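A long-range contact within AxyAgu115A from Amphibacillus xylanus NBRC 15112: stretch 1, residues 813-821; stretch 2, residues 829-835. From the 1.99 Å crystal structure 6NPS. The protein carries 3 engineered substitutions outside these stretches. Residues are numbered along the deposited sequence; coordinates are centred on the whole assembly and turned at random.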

# COMPACT_ATOMS: atom_id res chain seq x y z
N THR A 813 47.47 -1.16 32.02
CA THR A 813 46.12 -1.34 31.49
C THR A 813 46.16 -1.87 30.06
O THR A 813 47.18 -1.80 29.36
CB THR A 813 45.34 -0.02 31.52
OG1 THR A 813 46.04 0.98 30.76
CG2 THR A 813 45.15 0.46 32.95
N LEU A 814 45.02 -2.40 29.62
CA LEU A 814 44.91 -2.98 28.30
C LEU A 814 43.90 -2.21 27.47
O LEU A 814 42.92 -1.68 28.00
CB LEU A 814 44.50 -4.47 28.35
CG LEU A 814 45.44 -5.39 29.14
CD1 LEU A 814 44.75 -6.73 29.41
CD2 LEU A 814 46.77 -5.60 28.39
N ASN A 815 44.14 -2.17 26.16
CA ASN A 815 43.15 -1.71 25.19
C ASN A 815 42.55 -2.93 24.52
O ASN A 815 43.27 -3.73 23.90
CB ASN A 815 43.77 -0.77 24.15
CG ASN A 815 44.71 0.27 24.77
OD1 ASN A 815 44.30 1.08 25.60
ND2 ASN A 815 45.98 0.20 24.39
N ARG A 816 41.23 -3.07 24.61
CA ARG A 816 40.62 -4.33 24.21
C ARG A 816 39.17 -4.09 23.83
O ARG A 816 38.53 -3.17 24.35
CB ARG A 816 40.69 -5.36 25.34
CG ARG A 816 39.76 -5.05 26.52
CD ARG A 816 40.27 -3.87 27.40
NE ARG A 816 39.35 -3.60 28.50
CZ ARG A 816 39.40 -2.55 29.30
NH1 ARG A 816 40.32 -1.62 29.13
NH2 ARG A 816 38.49 -2.41 30.27
N PHE A 817 38.65 -4.93 22.95
CA PHE A 817 37.21 -5.00 22.78
C PHE A 817 36.55 -5.67 23.98
O PHE A 817 37.03 -6.67 24.50
CB PHE A 817 36.84 -5.75 21.50
CG PHE A 817 36.91 -4.89 20.27
CD1 PHE A 817 35.87 -4.10 19.92
CD2 PHE A 817 38.08 -4.90 19.48
CE1 PHE A 817 35.93 -3.26 18.79
CE2 PHE A 817 38.15 -4.13 18.37
CZ PHE A 817 37.07 -3.29 18.01
N GLU A 818 35.45 -5.11 24.42
CA GLU A 818 34.64 -5.68 25.49
C GLU A 818 33.25 -6.00 24.96
O GLU A 818 32.70 -5.23 24.14
CB GLU A 818 34.51 -4.70 26.66
CG GLU A 818 35.80 -4.39 27.37
CD GLU A 818 36.08 -5.35 28.52
OE1 GLU A 818 35.32 -6.33 28.67
OE2 GLU A 818 37.07 -5.13 29.25
N VAL A 819 32.63 -7.06 25.48
CA VAL A 819 31.24 -7.36 25.14
C VAL A 819 30.35 -6.62 26.12
O VAL A 819 30.50 -6.78 27.34
CB VAL A 819 30.95 -8.87 25.19
CG1 VAL A 819 29.44 -9.15 24.85
CG2 VAL A 819 31.90 -9.66 24.25
N LEU A 820 29.43 -5.80 25.59
CA LEU A 820 28.41 -5.13 26.38
C LEU A 820 27.17 -6.02 26.35
O LEU A 820 26.46 -6.07 25.34
CB LEU A 820 28.11 -3.75 25.80
CG LEU A 820 29.29 -2.75 25.82
CD1 LEU A 820 28.96 -1.41 25.09
CD2 LEU A 820 29.63 -2.47 27.24
N ASP A 821 26.92 -6.73 27.45
CA ASP A 821 25.80 -7.66 27.53
C ASP A 821 24.49 -6.94 27.31
O ASP A 821 24.28 -5.84 27.84
CB ASP A 821 25.75 -8.36 28.89
CG ASP A 821 27.04 -9.13 29.21
OD1 ASP A 821 27.78 -9.49 28.27
OD2 ASP A 821 27.28 -9.38 30.42
N ALA A 829 26.75 -6.13 21.90
CA ALA A 829 27.58 -5.33 21.03
C ALA A 829 28.99 -5.42 21.56
O ALA A 829 29.21 -5.77 22.72
CB ALA A 829 27.13 -3.84 20.98
N ILE A 830 29.96 -5.06 20.73
CA ILE A 830 31.34 -4.99 21.19
C ILE A 830 31.81 -3.56 20.99
O ILE A 830 31.37 -2.88 20.07
CB ILE A 830 32.27 -5.99 20.47
CG1 ILE A 830 32.34 -5.69 18.96
CG2 ILE A 830 31.82 -7.45 20.71
CD1 ILE A 830 33.41 -6.53 18.27
N LYS A 831 32.67 -3.11 21.89
CA LYS A 831 33.16 -1.73 21.87
C LYS A 831 34.56 -1.74 22.46
O LYS A 831 34.84 -2.49 23.39
CB LYS A 831 32.21 -0.81 22.65
CG LYS A 831 32.66 0.64 22.65
CD LYS A 831 31.75 1.52 23.50
CE LYS A 831 32.24 2.95 23.47
NZ LYS A 831 31.39 3.87 24.27
N ALA A 832 35.45 -0.91 21.92
CA ALA A 832 36.81 -0.87 22.43
C ALA A 832 36.90 -0.02 23.70
O ALA A 832 36.29 1.05 23.78
CB ALA A 832 37.78 -0.31 21.39
N PHE A 833 37.67 -0.49 24.68
CA PHE A 833 37.96 0.29 25.89
C PHE A 833 39.47 0.36 26.07
O PHE A 833 40.16 -0.65 25.87
CB PHE A 833 37.34 -0.35 27.15
CG PHE A 833 35.86 -0.22 27.22
CD1 PHE A 833 35.25 0.76 28.01
CD2 PHE A 833 35.05 -1.08 26.48
CE1 PHE A 833 33.86 0.88 28.05
CE2 PHE A 833 33.67 -0.96 26.52
CZ PHE A 833 33.08 0.01 27.30
N PRO A 834 40.02 1.50 26.53
CA PRO A 834 39.36 2.76 26.91
C PRO A 834 38.65 3.45 25.72
O PRO A 834 39.07 3.27 24.58
CB PRO A 834 40.53 3.65 27.41
CG PRO A 834 41.57 2.69 27.81
CD PRO A 834 41.47 1.53 26.84
N THR A 835 37.60 4.23 25.99
CA THR A 835 36.72 4.75 24.95
C THR A 835 37.19 6.06 24.32
O THR A 835 36.61 6.46 23.31
CB THR A 835 35.31 5.03 25.48
OG1 THR A 835 35.38 6.07 26.47
CG2 THR A 835 34.72 3.82 26.09

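The two stretches pair as neighbouring antiparallel β-strands, their N-to-C directions 150° apart, and together they bury 653 Å² of surface. Backbone hydrogen bonds set the register, and the side chains alternate between the two faces of the sheet: Phe 817, Val 819, Ile 830 and Ala 832 on one, Arg 816, Glu 818, Leu 820, Ala 829, Lys 831 and Phe 833 on the other.

Stretch 2 begins with Ala 829, which forms a hydrogen-bonded pair with Leu 820. The amide N of Leu 820 donates to Ala 829 O at 2.9 Å, whereas the return bond from Ala 829 N to Leu 820 O is weak, at 3.5 Å, so this rung is made mainly by the first bond. Ala 829 is buried, but its short methyl group makes no close contact with stretch 1, and its contribution here is through its backbone.

Ile 830 turns to the other face, opposite Val 819, in a non-hydrogen-bonded pair. Its β-branched side chain suits an extended backbone, and its two branches reach different partners: Ile 830 CG2 lies 4.2 Å from Val 819 CG2, while Ile 830 CD1 extends to within 3.8 Å of Phe 817 CD1. Ile 830 CA also approaches Glu 818 O at 3.3 Å, a CA-H...O contact that supplements the conventional bonds.

At Lys 831 the ladder is again closed in both directions. Glu 818 N donates to Lys 831 O at 2.9 Å, and Lys 831 N donates to Glu 818 O at 3.1 Å. With all four chi angles trans, the lysine is fully extended. Lys 831 CB packs 4.1 Å from Leu 820 CD1, while the all-trans chain carries NZ away to hydrogen bonding elsewhere in the structure.

Ala 832 faces Phe 817, and here the strands come close, with 4.2 Å between the CA atoms of Ala 832 and Phe 817. Ala 832 CB lies over one face of the Phe 817 ring, 4.3 Å from Phe 817 CE1, and a methyl is small enough to sit there despite the close approach of the strands.

Phe 833 has the largest area covered by the other stretch. Its backbone is held by Arg 816: Arg 816 O accepts from Phe 833 N at 2.8 Å, and Arg 816 N donates to Phe 833 O at 2.9 Å. The broad ring reaches back along the strand, bringing Phe 833 CZ to 4.2 Å from Leu 820 CD2 and Phe 833 CD2 to 3.5 Å from Glu 818 CG. Phe 833 CB lies over one face of the Arg 816 guanidinium, 3.7 Å from Arg 816 CZ. That flat group is steadied within its own stretch by a salt bridge from Arg 816 NE to Glu 818 OE2, 2.8 Å, and by a hydrogen bond from Arg 816 NH1 to Leu 814 O, also 2.8 Å. The charges are thus paired while Glu 818 CG remains available to the ring.

Pro 834 follows a cis peptide bond and lies beyond the strand. Having no amide hydrogen, it cannot donate a further rung, but Pro 834 CD packs 3.1 Å from Asn 815 OD1.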